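Local structure of putative ring-cleaving dioxygenase mhqO (Bacillus subtilis subsp. subtilis, 3OAJ) at residues Arg33-Pro44 against Thr282-Tyr293; Ile129-Ala137 against Arg188-Val198. The protein probably cleaves the ring of aromatic compounds as an iron-dependent extradiol dioxygenase, and so may contribute to their breakdown. All coordinates share one frame; numbering follows the deposited sequence. Where two conformers were deposited one is given.

Contact 1 (Arg33-Pro44 against Thr282-Tyr293); sequences RLVKQTVNFDDP and TMGEKLMLPVQY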
loop_
_atom_site.group_PDB
_atom_site.type_symbol
_atom_site.label_atom_id
_atom_site.label_comp_id
_atom_site.label_asym_id
_atom_site.label_seq_id
_atom_site.Cartn_x
_atom_site.Cartn_y
_atom_site.Cartn_z
ATOM N N ARG A 33 -11.195 -6.262 0.150
ATOM C CA ARG A 33 -11.310 -7.469 0.942
ATOM C C ARG A 33 -10.239 -7.462 2.008
ATOM O O ARG A 33 -9.084 -7.172 1.710
ATOM C CB ARG A 33 -11.140 -8.689 0.047
ATOM C CG ARG A 33 -11.128 -9.987 0.832
ATOM C CD ARG A 33 -11.040 -11.222 -0.031
ATOM N NE ARG A 33 -11.181 -12.410 0.811
ATOM C CZ ARG A 33 -11.161 -13.662 0.362
ATOM N NH1 ARG A 33 -10.994 -13.911 -0.936
ATOM N NH2 ARG A 33 -11.318 -14.672 1.222
ATOM N N LEU A 34 -10.627 -7.785 3.239
ATOM C CA LEU A 34 -9.667 -8.065 4.286
ATOM C C LEU A 34 -9.145 -9.465 4.017
ATOM O O LEU A 34 -9.847 -10.444 4.262
ATOM C CB LEU A 34 -10.314 -7.981 5.679
ATOM C CG LEU A 34 -9.374 -8.298 6.856
ATOM C CD1 LEU A 34 -8.215 -7.324 6.916
ATOM C CD2 LEU A 34 -10.118 -8.325 8.186
ATOM N N VAL A 35 -7.934 -9.541 3.461
ATOM C CA VAL A 35 -7.362 -10.822 3.047
ATOM C C VAL A 35 -6.533 -11.490 4.132
ATOM O O VAL A 35 -6.257 -12.677 4.046
ATOM C CB VAL A 35 -6.549 -10.728 1.718
ATOM C CG1 VAL A 35 -7.465 -10.334 0.571
ATOM C CG2 VAL A 35 -5.367 -9.770 1.844
ATOM N N LYS A 36 -6.121 -10.734 5.152
ATOM C CA LYS A 36 -5.361 -11.337 6.259
ATOM C C LYS A 36 -5.448 -10.486 7.512
ATOM O O LYS A 36 -5.207 -9.276 7.483
ATOM C CB LYS A 36 -3.885 -11.539 5.847
ATOM C CG LYS A 36 -3.057 -12.408 6.816
ATOM C CD LYS A 36 -3.564 -13.848 6.862
ATOM C CE LYS A 36 -3.647 -14.458 5.478
ATOM N NZ LYS A 36 -4.077 -15.892 5.528
ATOM N N GLN A 37 -5.807 -11.127 8.621
ATOM C CA GLN A 37 -5.646 -10.487 9.909
ATOM C C GLN A 37 -4.608 -11.266 10.668
ATOM O O GLN A 37 -4.720 -12.487 10.873
ATOM C CB GLN A 37 -6.945 -10.348 10.708
ATOM C CG GLN A 37 -7.734 -11.587 10.872
ATOM C CD GLN A 37 -8.858 -11.391 11.860
ATOM O OE1 GLN A 37 -8.628 -11.176 13.066
ATOM N NE2 GLN A 37 -10.087 -11.441 11.357
ATOM N N THR A 38 -3.570 -10.543 11.050
ATOM C CA THR A 38 -2.492 -11.134 11.816
ATOM C C THR A 38 -2.014 -10.099 12.810
ATOM O O THR A 38 -2.755 -9.158 13.113
ATOM C CB THR A 38 -1.382 -11.718 10.870
ATOM O OG1 THR A 38 -0.409 -12.436 11.640
ATOM C CG2 THR A 38 -0.701 -10.636 10.016
ATOM N N VAL A 39 -0.815 -10.285 13.340
ATOM C CA VAL A 39 -0.227 -9.324 14.259
ATOM C C VAL A 39 1.098 -8.805 13.700
ATOM O O VAL A 39 1.682 -9.419 12.802
ATOM C CB VAL A 39 -0.026 -9.922 15.679
ATOM C CG1 VAL A 39 -1.369 -10.297 16.313
ATOM C CG2 VAL A 39 0.918 -11.126 15.659
ATOM N N ASN A 40 1.558 -7.674 14.230
ATOM C CA ASN A 40 2.874 -7.142 13.888
ATOM C C ASN A 40 3.949 -8.110 14.371
ATOM O O ASN A 40 3.950 -8.520 15.531
ATOM C CB ASN A 40 3.057 -5.765 14.545
ATOM C CG ASN A 40 4.321 -5.042 14.086
ATOM O OD1 ASN A 40 5.258 -5.652 13.561
ATOM N ND2 ASN A 40 4.348 -3.727 14.287
ATOM N N PHE A 41 4.856 -8.485 13.474
ATOM C CA PHE A 41 5.962 -9.362 13.838
ATOM C C PHE A 41 6.781 -8.824 14.996
ATOM O O PHE A 41 7.245 -9.597 15.831
ATOM C CB PHE A 41 6.883 -9.595 12.646
ATOM C CG PHE A 41 6.539 -10.808 11.861
ATOM C CD1 PHE A 41 5.592 -10.747 10.848
ATOM C CD2 PHE A 41 7.152 -12.023 12.141
ATOM C CE1 PHE A 41 5.271 -11.875 10.110
ATOM C CE2 PHE A 41 6.832 -13.158 11.412
ATOM C CZ PHE A 41 5.883 -13.085 10.396
ATOM N N ASP A 42 6.961 -7.505 15.026
ATOM C CA ASP A 42 7.730 -6.827 16.075
ATOM C C ASP A 42 6.936 -6.648 17.367
ATOM O O ASP A 42 7.479 -6.809 18.463
ATOM C CB ASP A 42 8.227 -5.463 15.581
ATOM C CG ASP A 42 9.212 -5.582 14.430
ATOM O OD1 ASP A 42 9.325 -4.610 13.651
ATOM O OD2 ASP A 42 9.873 -6.640 14.301
ATOM N N ASP A 43 5.655 -6.301 17.231
ATOM C CA ASP A 43 4.774 -6.115 18.380
ATOM C C ASP A 43 3.531 -6.996 18.257
ATOM O O ASP A 43 2.556 -6.616 17.602
ATOM C CB ASP A 43 4.395 -4.638 18.553
ATOM C CG ASP A 43 3.522 -4.392 19.779
ATOM O OD1 ASP A 43 2.825 -3.358 19.808
ATOM O OD2 ASP A 43 3.523 -5.229 20.711
ATOM N N PRO A 44 3.565 -8.179 18.893
ATOM C CA PRO A 44 2.499 -9.192 18.896
ATOM C C PRO A 44 1.152 -8.717 19.443
ATOM O O PRO A 44 0.135 -9.366 19.206
ATOM C CB PRO A 44 3.061 -10.283 19.815
ATOM C CG PRO A 44 4.527 -10.097 19.770
ATOM C CD PRO A 44 4.759 -8.638 19.629
ATOM N N THR A 282 -11.675 -18.281 2.320
ATOM C CA THR A 282 -11.845 -17.864 3.718
ATOM C C THR A 282 -10.748 -16.934 4.244
ATOM O O THR A 282 -10.821 -16.469 5.387
ATOM C CB THR A 282 -11.920 -19.087 4.681
ATOM O OG1 THR A 282 -10.654 -19.765 4.694
ATOM C CG2 THR A 282 -13.059 -20.055 4.295
ATOM N N MET A 283 -9.729 -16.660 3.442
ATOM C CA MET A 283 -8.622 -15.870 3.973
ATOM C C MET A 283 -9.125 -14.527 4.492
ATOM O O MET A 283 -10.009 -13.899 3.882
ATOM C CB MET A 283 -7.476 -15.707 2.965
ATOM C CG MET A 283 -7.874 -15.088 1.634
ATOM S SD MET A 283 -6.472 -15.154 0.513
ATOM C CE MET A 283 -7.145 -14.340 -0.940
ATOM N N GLY A 284 -8.595 -14.132 5.651
ATOM C CA GLY A 284 -8.998 -12.910 6.326
ATOM C C GLY A 284 -9.972 -13.124 7.464
ATOM O O GLY A 284 -10.270 -12.191 8.197
ATOM N N GLU A 285 -10.464 -14.350 7.619
ATOM C CA GLU A 285 -11.549 -14.629 8.577
ATOM C C GLU A 285 -11.075 -14.941 9.991
ATOM O O GLU A 285 -11.792 -14.676 10.959
ATOM C CB GLU A 285 -12.458 -15.747 8.060
ATOM C CG GLU A 285 -13.408 -15.267 6.973
ATOM C CD GLU A 285 -14.160 -16.390 6.285
ATOM O OE1 GLU A 285 -14.168 -17.530 6.802
ATOM O OE2 GLU A 285 -14.752 -16.119 5.220
ATOM N N LYS A 286 -9.874 -15.494 10.103
ATOM C CA LYS A 286 -9.331 -15.894 11.398
ATOM C C LYS A 286 -8.048 -15.148 11.719
ATOM O O LYS A 286 -7.293 -14.769 10.816
ATOM C CB LYS A 286 -9.053 -17.394 11.421
ATOM C CG LYS A 286 -10.293 -18.268 11.371
ATOM C CD LYS A 286 -9.905 -19.732 11.428
ATOM C CE LYS A 286 -9.138 -20.120 10.178
ATOM N NZ LYS A 286 -8.207 -21.259 10.389
ATOM N N LEU A 287 -7.786 -14.943 13.008
ATOM C CA LEU A 287 -6.515 -14.364 13.425
ATOM C C LEU A 287 -5.385 -15.375 13.218
ATOM O O LEU A 287 -5.295 -16.393 13.920
ATOM C CB LEU A 287 -6.553 -13.897 14.886
ATOM C CG LEU A 287 -5.249 -13.247 15.377
ATOM C CD1 LEU A 287 -5.016 -11.843 14.789
ATOM C CD2 LEU A 287 -5.160 -13.239 16.901
ATOM N N MET A 288 -4.533 -15.091 12.239
ATOM C CA MET A 288 -3.377 -15.933 11.967
ATOM C C MET A 288 -2.173 -15.387 12.715
ATOM O O MET A 288 -1.995 -14.170 12.805
ATOM C CB MET A 288 -3.101 -15.995 10.463
ATOM C CG MET A 288 -4.325 -16.353 9.620
ATOM S SD MET A 288 -5.232 -17.811 10.212
ATOM C CE MET A 288 -4.003 -19.063 9.881
ATOM N N LEU A 289 -1.352 -16.278 13.263
ATOM C CA LEU A 289 -0.183 -15.841 14.040
ATOM C C LEU A 289 1.130 -16.362 13.493
ATOM O O LEU A 289 1.179 -17.513 13.061
ATOM C CB LEU A 289 -0.315 -16.295 15.495
ATOM C CG LEU A 289 -1.420 -15.661 16.336
ATOM C CD1 LEU A 289 -1.451 -16.276 17.728
ATOM C CD2 LEU A 289 -1.288 -14.139 16.436
ATOM N N PRO A 290 2.192 -15.519 13.508
ATOM C CA PRO A 290 3.531 -16.064 13.297
ATOM C C PRO A 290 3.696 -17.216 14.299
ATOM O O PRO A 290 3.343 -17.062 15.473
ATOM C CB PRO A 290 4.446 -14.878 13.609
ATOM C CG PRO A 290 3.616 -13.651 13.318
ATOM C CD PRO A 290 2.210 -14.053 13.695
ATOM N N VAL A 291 4.148 -18.379 13.819
ATOM C CA VAL A 291 4.182 -19.613 14.622
ATOM C C VAL A 291 4.896 -19.426 15.965
ATOM O O VAL A 291 4.523 -20.053 16.957
ATOM C CB VAL A 291 4.756 -20.828 13.817
ATOM C CG1 VAL A 291 6.223 -20.612 13.410
ATOM C CG2 VAL A 291 4.600 -22.126 14.582
ATOM N N GLN A 292 5.897 -18.548 15.985
ATOM C CA GLN A 292 6.619 -18.192 17.207
ATOM C C GLN A 292 5.694 -17.673 18.319
ATOM O O GLN A 292 6.016 -17.804 19.499
ATOM C CB GLN A 292 7.770 -17.206 16.915
ATOM C CG GLN A 292 7.415 -15.934 16.070
ATOM C CD GLN A 292 7.447 -16.162 14.556
ATOM O OE1 GLN A 292 6.981 -17.178 14.062
ATOM N NE2 GLN A 292 8.013 -15.206 13.815
ATOM N N TYR A 293 4.535 -17.125 17.941
ATOM C CA TYR A 293 3.582 -16.582 18.923
ATOM C C TYR A 293 2.416 -17.512 19.268
ATOM O O TYR A 293 1.626 -17.222 20.171
ATOM C CB TYR A 293 3.058 -15.214 18.460
ATOM C CG TYR A 293 4.161 -14.216 18.212
ATOM C CD1 TYR A 293 5.069 -13.892 19.219
ATOM C CD2 TYR A 293 4.301 -13.598 16.971
ATOM C CE1 TYR A 293 6.099 -12.985 18.991
ATOM C CE2 TYR A 293 5.324 -12.688 16.733
ATOM C CZ TYR A 293 6.215 -12.382 17.747
ATOM O OH TYR A 293 7.225 -11.476 17.525
HETATM O O HOH W 1 -12.309 -12.137 3.552
HETATM O O HOH W 2 -6.836 -13.872 8.308
#

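Contact 2 (Ile129-Ala137 against Arg188-Val198); sequences IVEREEGEA and RYRSAGDIGNV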
loop_
_atom_site.group_PDB
_atom_site.type_symbol
_atom_site.label_atom_id
_atom_site.label_comp_id
_atom_site.label_asym_id
_atom_site.label_seq_id
_atom_site.Cartn_x
_atom_site.Cartn_y
_atom_site.Cartn_z
ATOM N N ILE A 129 -8.258 8.468 -6.400
ATOM C CA ILE A 129 -8.795 7.498 -7.353
ATOM C C ILE A 129 -8.642 8.036 -8.767
ATOM O O ILE A 129 -8.900 9.215 -9.007
ATOM C CB ILE A 129 -10.287 7.148 -7.014
ATOM C CG1 ILE A 129 -10.338 6.204 -5.817
ATOM C CG2 ILE A 129 -11.007 6.503 -8.192
ATOM C CD1 ILE A 129 -11.734 6.071 -5.196
ATOM N N VAL A 130 -8.200 7.169 -9.677
ATOM C CA VAL A 130 -8.033 7.482 -11.091
ATOM C C VAL A 130 -8.596 6.334 -11.909
ATOM O O VAL A 130 -8.557 5.195 -11.453
ATOM C CB VAL A 130 -6.537 7.723 -11.434
ATOM C CG1 VAL A 130 -5.666 6.471 -11.183
ATOM C CG2 VAL A 130 -6.367 8.263 -12.848
ATOM N N GLU A 131 -9.115 6.650 -13.097
ATOM C CA GLU A 131 -9.688 5.651 -14.003
ATOM C C GLU A 131 -8.647 5.203 -15.005
ATOM O O GLU A 131 -8.041 6.047 -15.664
ATOM C CB GLU A 131 -10.828 6.253 -14.822
ATOM C CG GLU A 131 -12.071 6.628 -14.072
ATOM C CD GLU A 131 -13.162 7.048 -15.029
ATOM O OE1 GLU A 131 -12.903 7.036 -16.251
ATOM O OE2 GLU A 131 -14.275 7.360 -14.568
ATOM N N ARG A 132 -8.463 3.885 -15.154
ATOM C CA ARG A 132 -7.590 3.354 -16.222
ATOM C C ARG A 132 -8.075 1.982 -16.661
ATOM O O ARG A 132 -8.513 1.183 -15.833
ATOM C CB ARG A 132 -6.116 3.247 -15.799
ATOM C CG ARG A 132 -5.459 4.541 -15.322
ATOM C CD ARG A 132 -3.987 4.336 -15.031
ATOM N NE ARG A 132 -3.414 5.584 -14.555
ATOM C CZ ARG A 132 -2.742 5.738 -13.413
ATOM N NH1 ARG A 132 -2.505 4.683 -12.641
ATOM N NH2 ARG A 132 -2.281 6.939 -13.067
ATOM N N GLU A 133 -8.004 1.712 -17.966
ATOM C CA GLU A 133 -8.395 0.410 -18.513
ATOM C C GLU A 133 -7.438 -0.693 -18.062
ATOM O O GLU A 133 -7.872 -1.814 -17.755
ATOM C CB GLU A 133 -8.483 0.456 -20.054
ATOM C CG GLU A 133 -9.039 -0.830 -20.710
ATOM C CD GLU A 133 -10.531 -1.044 -20.462
ATOM O OE1 GLU A 133 -11.274 -0.050 -20.305
ATOM O OE2 GLU A 133 -10.970 -2.218 -20.448
ATOM N N GLU A 134 -6.146 -0.364 -18.004
ATOM C CA GLU A 134 -5.121 -1.343 -17.604
ATOM C C GLU A 134 -5.380 -1.874 -16.187
ATOM O O GLU A 134 -5.816 -1.118 -15.302
ATOM C CB GLU A 134 -3.715 -0.725 -17.706
ATOM C CG GLU A 134 -2.579 -1.731 -17.510
ATOM C CD GLU A 134 -1.177 -1.145 -17.688
ATOM O OE1 GLU A 134 -0.922 -0.004 -17.251
ATOM O OE2 GLU A 134 -0.317 -1.855 -18.261
ATOM N N GLY A 135 -5.105 -3.165 -15.985
ATOM C CA GLY A 135 -5.266 -3.813 -14.677
ATOM C C GLY A 135 -6.536 -4.640 -14.626
ATOM O O GLY A 135 -7.597 -4.176 -15.062
ATOM N N GLU A 136 -6.422 -5.859 -14.108
ATOM C CA GLU A 136 -7.552 -6.785 -14.038
ATOM C C GLU A 136 -8.609 -6.267 -13.085
ATOM O O GLU A 136 -8.272 -5.736 -12.019
ATOM C CB GLU A 136 -7.115 -8.153 -13.526
ATOM C CG GLU A 136 -6.050 -8.843 -14.320
ATOM C CD GLU A 136 -5.871 -10.284 -13.881
ATOM O OE1 GLU A 136 -6.655 -10.755 -13.007
ATOM O OE2 GLU A 136 -4.963 -10.945 -14.435
ATOM N N ALA A 137 -9.870 -6.432 -13.476
ATOM C CA ALA A 137 -11.025 -6.171 -12.610
ATOM C C ALA A 137 -10.895 -6.873 -11.259
ATOM O O ALA A 137 -10.376 -7.997 -11.156
ATOM C CB ALA A 137 -12.316 -6.614 -13.301
ATOM N N ARG A 188 7.148 11.816 -13.471
ATOM C CA ARG A 188 6.389 10.563 -13.489
ATOM C C ARG A 188 7.221 9.421 -14.050
ATOM O O ARG A 188 7.907 9.577 -15.075
ATOM C CB ARG A 188 5.113 10.720 -14.318
ATOM C CG ARG A 188 4.318 9.422 -14.507
ATOM C CD ARG A 188 2.905 9.706 -14.993
ATOM N NE ARG A 188 2.072 10.160 -13.883
ATOM C CZ ARG A 188 0.743 10.189 -13.885
ATOM N NH1 ARG A 188 0.076 9.782 -14.958
ATOM N NH2 ARG A 188 0.091 10.609 -12.801
ATOM N N TYR A 189 7.132 8.285 -13.381
ATOM C CA TYR A 189 7.762 7.049 -13.748
ATOM C C TYR A 189 6.747 5.924 -13.896
ATOM O O TYR A 189 5.767 5.930 -13.256
ATOM C CB TYR A 189 8.827 6.683 -12.689
ATOM C CG TYR A 189 10.039 7.561 -12.739
ATOM C CD1 TYR A 189 10.974 7.349 -13.683
ATOM C CD2 TYR A 189 10.243 8.592 -11.874
ATOM C CE1 TYR A 189 12.027 8.095 -13.801
ATOM C CE2 TYR A 189 11.370 9.385 -12.019
ATOM C CZ TYR A 189 12.238 9.097 -12.998
ATOM O OH TYR A 189 13.373 9.748 -13.220
ATOM N N ARG A 190 7.021 4.962 -14.760
ATOM C CA ARG A 190 6.124 3.831 -14.966
ATOM C C ARG A 190 6.924 2.537 -14.855
ATOM O O ARG A 190 7.987 2.407 -15.474
ATOM C CB ARG A 190 5.439 3.955 -16.338
ATOM C CG ARG A 190 4.649 2.760 -16.804
ATOM C CD ARG A 190 3.867 3.084 -18.075
ATOM N NE ARG A 190 2.637 3.808 -17.779
ATOM C CZ ARG A 190 1.469 3.213 -17.534
ATOM N NH1 ARG A 190 1.382 1.885 -17.570
ATOM N NH2 ARG A 190 0.390 3.946 -17.277
ATOM N N SER A 191 6.414 1.590 -14.073
ATOM C CA SER A 191 6.993 0.245 -14.015
ATOM C C SER A 191 6.316 -0.625 -15.058
ATOM O O SER A 191 5.335 -0.200 -15.652
ATOM C CB SER A 191 6.877 -0.352 -12.605
ATOM O OG SER A 191 5.529 -0.497 -12.216
ATOM N N ALA A 192 6.848 -1.826 -15.275
ATOM C CA ALA A 192 6.411 -2.656 -16.400
ATOM C C ALA A 192 5.149 -3.461 -16.138
ATOM O O ALA A 192 4.539 -3.990 -17.076
ATOM C CB ALA A 192 7.542 -3.573 -16.873
ATOM N N GLY A 193 4.753 -3.565 -14.873
ATOM C CA GLY A 193 3.538 -4.285 -14.521
ATOM C C GLY A 193 2.292 -3.540 -14.952
ATOM O O GLY A 193 2.376 -2.417 -15.466
ATOM N N ASP A 194 1.133 -4.164 -14.736
ATOM C CA ASP A 194 -0.138 -3.589 -15.173
ATOM C C ASP A 194 -0.940 -2.952 -14.040
ATOM O O ASP A 194 -2.082 -2.537 -14.243
ATOM C CB ASP A 194 -0.984 -4.637 -15.901
ATOM C CG ASP A 194 -1.422 -5.786 -15.002
ATOM O OD1 ASP A 194 -1.083 -5.818 -13.803
ATOM O OD2 ASP A 194 -2.110 -6.691 -15.516
ATOM N N ILE A 195 -0.314 -2.850 -12.864
ATOM C CA ILE A 195 -0.970 -2.381 -11.648
ATOM C C ILE A 195 0.130 -1.864 -10.730
ATOM O O ILE A 195 1.282 -2.300 -10.848
ATOM C CB ILE A 195 -1.808 -3.546 -10.993
ATOM C CG1 ILE A 195 -2.811 -3.044 -9.950
ATOM C CG2 ILE A 195 -0.942 -4.667 -10.462
ATOM C CD1 ILE A 195 -4.004 -2.277 -10.529
ATOM N N GLY A 196 -0.195 -0.919 -9.853
ATOM C CA GLY A 196 0.792 -0.369 -8.910
ATOM C C GLY A 196 1.990 0.196 -9.650
ATOM O O GLY A 196 3.147 0.060 -9.207
ATOM N N ASN A 197 1.723 0.870 -10.768
ATOM C CA ASN A 197 2.775 1.080 -11.761
ATOM C C ASN A 197 3.096 2.516 -12.142
ATOM O O ASN A 197 4.087 2.757 -12.842
ATOM C CB ASN A 197 2.479 0.250 -13.017
ATOM C CG ASN A 197 1.134 0.559 -13.625
ATOM O OD1 ASN A 197 0.315 1.254 -13.042
ATOM N ND2 ASN A 197 0.879 -0.015 -14.791
ATOM N N VAL A 198 2.281 3.464 -11.705
ATOM C CA VAL A 198 2.516 4.865 -12.047
ATOM C C VAL A 198 3.009 5.616 -10.807
ATOM O O VAL A 198 2.251 5.861 -9.854
ATOM C CB VAL A 198 1.247 5.536 -12.658
ATOM C CG1 VAL A 198 1.536 6.993 -12.989
ATOM C CG2 VAL A 198 0.771 4.785 -13.915
HETATM O O HOH W 3 -2.317 1.940 -13.271
HETATM O O HOH W 4 -3.671 -0.371 -13.681
HETATM O O HOH W 5 -1.506 2.219 -16.207
HETATM O O HOH W 6 -3.832 -6.474 -12.745
#

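Contact 1 (Arg33-Pro44 against Thr282-Tyr293)
Arg33 lays its guanidinium against Met283. CG of Met283 sits over one face, and the two side chains cross at about a right angle. NH2 makes a weak hydrogen bond to Met283 O, while Glu54 O and Gln280 O are further acceptors of the guanidinium. A water joins Arg33 NE to Met283 O. Leu34 O takes a CA-H contact from Gly284, 3.3 Å from O to CA, in the type II turn Thr282-Glu285. Val35 and Lys36 form a classic beta bulge opposite Tyr50. Gln37 reaches along the other segment, extended beyond CG (chi2 170°), and its NE2 gives a nearly straight hydrogen bond to Gly284 O, 3.3 Å away. That donor stands above the carbonyl plane. Gln37 O receives Met288 N at 2.9 Å, in the carbonyl plane. At Thr38 the hydroxyl turns anti to the backbone N (chi1 -173°), and OG1 is hydrogen-bonded to Met288 O at 2.6 Å. Val39 CG2 packs on Leu289 CD2 and Pro290 CD. Phe41 offers a ring face to Pro290 CG, a CH-pi contact of 3.8 Å to the centroid. Phe41 O accepts a hydrogen bond from Tyr293 OH, whose ring carries Pro44 CG over one face. Segment 282-293 runs along the outer edge of strand 33-39, the end strand of the sheet that carries the metal ligands, away from its neighbour 47-52. Helix 297-303 closes over Val39, Leu287 and Tyr293.

Contact 2 (Ile129-Ala137 against Arg188-Val198)
Glu134 reaches from its own loop into the loop after strand 186-190 and accepts both direct hydrogen bonds of this contact. From CB the chain runs out extended, with CG anti to the backbone N (chi1 -171°) and CD continuing the line (chi2 177°). CG lies 3.4 Å from Asp194 O and also touches Asp194 CB. CD comes next and packs against Asp194 CA. At the tip the two oxygens differ. OE2 lies beside Asp194 CA, 3.5 Å away. OE1 takes the polar partners. Arg190 NH1 meets OE1 at 3.0 Å on the syn lone pair, in a salt bridge. The carboxylate and guanidinium planes are nearly coplanar, 22° apart. Asn197 ND2 also donates to OE1 at 3.0 Å, but from above the carboxylate plane. A water donates a hydrogen bond to OE1 and accepts one from Arg190 NH2. The amide of Asn197 is itself tied back to Gly193 O through ND2, which helps to set its rotation.

Arg132 packs beside it on Val198. Val198 CG2 lies over one face of its guanidinium, 3.5 Å from NH1, and Val130 CG1 covers the opposite face. A water links Arg132 NH1 to Asn197 OD1. Two more waters bridge the loops: one donates to Glu134 O and Asp194 O, the other joins Glu136 N to Asp194 OD1.

Arg132 NH2 and Arg188 NH1 lie 4.1 Å apart. Glu114 forms salt bridges with both arginines, so they probably share one counter-charge. Arg188 has a further salt bridge to Asp200 and a hydrogen bond from NH2 to Tyr116 OH. The contact joins the two VOC modules away from the metal site. Three donors on one oxygen, counting the water, would be expected to keep Glu134 ionised.

From the N terminus, the chain first passes metal ligand His11 and then segment 33-44, a strand and the loop after it, which opens contact 1. It runs on to 129-137, where contact 2 begins. After 50 residues, segment 188-198 closes that smaller loop. Contact 2 joins loops at the ends of strands 126-131 and 186-190, which belong to one mixed sheet. The chain then passes the other two zinc ligands, His218 and Glu266. Residues 282-293 return to 33-44 and close the large loop, which holds contact 2 entirely. Contact 1 ties the edge strand of the metal-binding sheet to the segment leading to helix 297-303. The two contacts do not touch; their centres are about 28 Å apart.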